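Local coordinates for protein glutathione S-transferase omega-like 2 (Saccharomyces cerevisiae, PDB 5LKB) that acts as a homodimeric, glutathione-dependent thiol transferase and reduces dehydroascorbate and dimethylarsinic acid, at residues S213-Y216 with D217-N221. Sequence-based numbering, arbitrary orientation.
Sequences SWVY and DSINN
V215 O takes two backbone bonds, from I219 N (2.9 Å) and from N220 N (2.9 Å), whose donors come from opposite faces of its carbonyl plane, so the helix passes here from i+4 pairing, as in S218 N to W214 O and the weak bond from D217 N to S213 O, to i+5 pairing, which continues where N221 N bonds Y216 O at 2.8 Å. The widened turn puts N221 beside the Y216 ring: N221 CB sits over one face, 4.1 Å from the ring centroid, in a CH-pi contact, and the amide lies nearly parallel to the ring, the planes 12° apart. CG of Y216 is anti to its backbone N (chi1 171°), which swings the ring along the chain toward these later residues. D217 OD1 approaches Y216 CD2 (3.3 Å), its carboxylate turned 68° from the ring plane, while D217 OD2 accepts from a water that also bonds S213 OG. With a serine in place of Y216, N221 CB would probably lose the ring face it rests on and a gap would open beside it, though the bond to R15 would still hold the N221 amide. On the inner side V215 CG1 packs on I219 CB at 4.2 Å, and both residues touch L290 of helix 285-304. N221 OD1 is hydrogen-bonded to NE of R15, a glutathione-binding residue. The arrangement is a pi-type turn in the C-terminal part of helix 205-220, in the all-helical C-terminal domain of the GST fold, at the border of the glutathione site.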
ATOM      1  N   SER A 213     -11.073 -13.465 -21.494  1.00 20.70           N
ATOM      2  CA  SER A 213      -9.834 -14.217 -21.583  1.00 19.11           C
ATOM      3  C   SER A 213      -8.629 -13.402 -21.087  1.00 18.21           C
ATOM      4  O   SER A 213      -7.828 -13.919 -20.301  1.00 21.35           O
ATOM      5  CB  SER A 213      -9.600 -14.713 -23.027  1.00 23.66           C
ATOM      6  OG  SER A 213      -8.446 -15.513 -23.038  1.00 28.66           O
ATOM      7  N   TRP A 214      -8.456 -12.186 -21.604  1.00 21.29           N
ATOM      8  CA  TRP A 214      -7.284 -11.402 -21.165  1.00 20.61           C
ATOM      9  C   TRP A 214      -7.510 -10.776 -19.805  1.00 20.24           C
ATOM     10  O   TRP A 214      -6.529 -10.554 -19.078  1.00 20.95           O
ATOM     11  CB  TRP A 214      -6.851 -10.352 -22.206  1.00 23.36           C
ATOM     12  CG  TRP A 214      -7.814  -9.313 -22.620  1.00 20.86           C
ATOM     13  CD1 TRP A 214      -8.664  -9.360 -23.709  1.00 21.20           C
ATOM     14  CD2 TRP A 214      -8.020  -8.033 -22.025  1.00 21.40           C
ATOM     15  NE1 TRP A 214      -9.372  -8.210 -23.806  1.00 21.94           N
ATOM     16  CE2 TRP A 214      -8.985  -7.356 -22.798  1.00 19.29           C
ATOM     17  CE3 TRP A 214      -7.458  -7.368 -20.921  1.00 22.18           C
ATOM     18  CZ2 TRP A 214      -9.455  -6.071 -22.480  1.00 24.24           C
ATOM     19  CZ3 TRP A 214      -7.916  -6.088 -20.617  1.00 22.89           C
ATOM     20  CH2 TRP A 214      -8.865  -5.432 -21.396  1.00 19.72           C
ATOM     21  N   VAL A 215      -8.745 -10.433 -19.446  1.00 20.13           N
ATOM     22  CA  VAL A 215      -8.979  -9.957 -18.084  1.00 17.29           C
ATOM     23  C   VAL A 215      -8.661 -11.057 -17.089  1.00 19.61           C
ATOM     24  O   VAL A 215      -8.083 -10.803 -16.024  1.00 16.98           O
ATOM     25  CB  VAL A 215     -10.414  -9.405 -17.938  1.00 16.47           C
ATOM     26  CG1 VAL A 215     -10.782  -9.198 -16.461  1.00 18.05           C
ATOM     27  CG2 VAL A 215     -10.540  -8.153 -18.712  1.00 16.56           C
ATOM     28  N   TYR A 216      -8.969 -12.316 -17.417  1.00 20.22           N
ATOM     29  CA  TYR A 216      -8.596 -13.397 -16.512  1.00 16.43           C
ATOM     30  C   TYR A 216      -7.092 -13.447 -16.267  1.00 21.77           C
ATOM     31  O   TYR A 216      -6.627 -13.464 -15.115  1.00 16.83           O
ATOM     32  CB  TYR A 216      -9.116 -14.750 -17.013  1.00 16.82           C
ATOM     33  CG  TYR A 216      -8.541 -15.870 -16.191  1.00 17.46           C
ATOM     34  CD1 TYR A 216      -9.048 -16.187 -14.946  1.00 19.58           C
ATOM     35  CD2 TYR A 216      -7.376 -16.557 -16.596  1.00 18.20           C
ATOM     36  CE1 TYR A 216      -8.501 -17.132 -14.162  1.00 18.05           C
ATOM     37  CE2 TYR A 216      -6.808 -17.534 -15.817  1.00 17.64           C
ATOM     38  CZ  TYR A 216      -7.351 -17.821 -14.577  1.00 19.48           C
ATOM     39  OH  TYR A 216      -6.816 -18.755 -13.762  1.00 20.29           O
ATOM     40  N   ASP A 217      -6.306 -13.524 -17.334  1.00 18.26           N
ATOM     41  CA  ASP A 217      -4.899 -13.786 -17.153  1.00 18.20           C
ATOM     42  C   ASP A 217      -4.198 -12.606 -16.514  1.00 17.82           C
ATOM     43  O   ASP A 217      -3.248 -12.803 -15.752  1.00 18.85           O
ATOM     44  CB  ASP A 217      -4.221 -14.096 -18.482  1.00 19.95           C
ATOM     45  CG  ASP A 217      -4.498 -15.534 -18.954  1.00 24.16           C
ATOM     46  OD1 ASP A 217      -4.424 -16.505 -18.153  1.00 20.83           O
ATOM     47  OD2 ASP A 217      -4.815 -15.666 -20.159  1.00 27.57           O
ATOM     48  N   SER A 218      -4.602 -11.400 -16.889  1.00 19.33           N
ATOM     49  CA  SER A 218      -3.868 -10.183 -16.560  1.00 15.75           C
ATOM     50  C   SER A 218      -4.415  -9.426 -15.353  1.00 17.88           C
ATOM     51  O   SER A 218      -3.678  -8.602 -14.816  1.00 17.43           O
ATOM     52  CB  SER A 218      -3.780  -9.214 -17.743  1.00 17.84           C
ATOM     53  OG  SER A 218      -5.077  -8.610 -18.064  1.00 29.58           O
ATOM     54  N   ILE A 219      -5.656  -9.645 -14.924  1.00 17.27           N
ATOM     55  CA  ILE A 219      -6.284  -8.847 -13.872  1.00 14.99           C
ATOM     56  C   ILE A 219      -6.828  -9.781 -12.809  1.00 14.82           C
ATOM     57  O   ILE A 219      -6.394  -9.761 -11.657  1.00 16.37           O
ATOM     58  CB  ILE A 219      -7.339  -7.891 -14.468  1.00 16.26           C
ATOM     59  CG1 ILE A 219      -6.643  -6.877 -15.402  1.00 18.07           C
ATOM     60  CG2 ILE A 219      -8.127  -7.198 -13.374  1.00 15.90           C
ATOM     61  CD1 ILE A 219      -7.471  -6.029 -16.263  1.00 19.39           C
ATOM     62  N   ASN A 220      -7.819 -10.608 -13.175  1.00 14.60           N
ATOM     63  CA  ASN A 220      -8.427 -11.500 -12.186  1.00 15.19           C
ATOM     64  C   ASN A 220      -7.387 -12.374 -11.515  1.00 13.78           C
ATOM     65  O   ASN A 220      -7.270 -12.422 -10.278  1.00 14.90           O
ATOM     66  CB  ASN A 220      -9.523 -12.395 -12.790  1.00 15.40           C
ATOM     67  CG  ASN A 220     -10.695 -11.656 -13.339  1.00 18.09           C
ATOM     68  OD1 ASN A 220     -11.150 -10.599 -12.836  1.00 18.22           O
ATOM     69  ND2 ASN A 220     -11.294 -12.261 -14.335  1.00 15.31           N
ATOM     70  N   ASN A 221      -6.630 -13.156 -12.332  1.00 15.15           N
ATOM     71  CA  ASN A 221      -5.506 -13.933 -11.850  1.00 13.95           C
ATOM     72  C   ASN A 221      -4.210 -13.121 -11.836  1.00 13.87           C
ATOM     73  O   ASN A 221      -3.284 -13.500 -11.124  1.00 14.99           O
ATOM     74  CB  ASN A 221      -5.314 -15.216 -12.698  1.00 17.54           C
ATOM     75  CG  ASN A 221      -4.572 -16.268 -11.955  1.00 16.09           C
ATOM     76  OD1 ASN A 221      -4.773 -16.538 -10.757  1.00 16.67           O
ATOM     77  ND2 ASN A 221      -3.667 -16.940 -12.665  1.00 17.07           N
TER
HETATM   78  O   HOH W   1      -7.222 -16.874 -20.612  1.00 28.95           O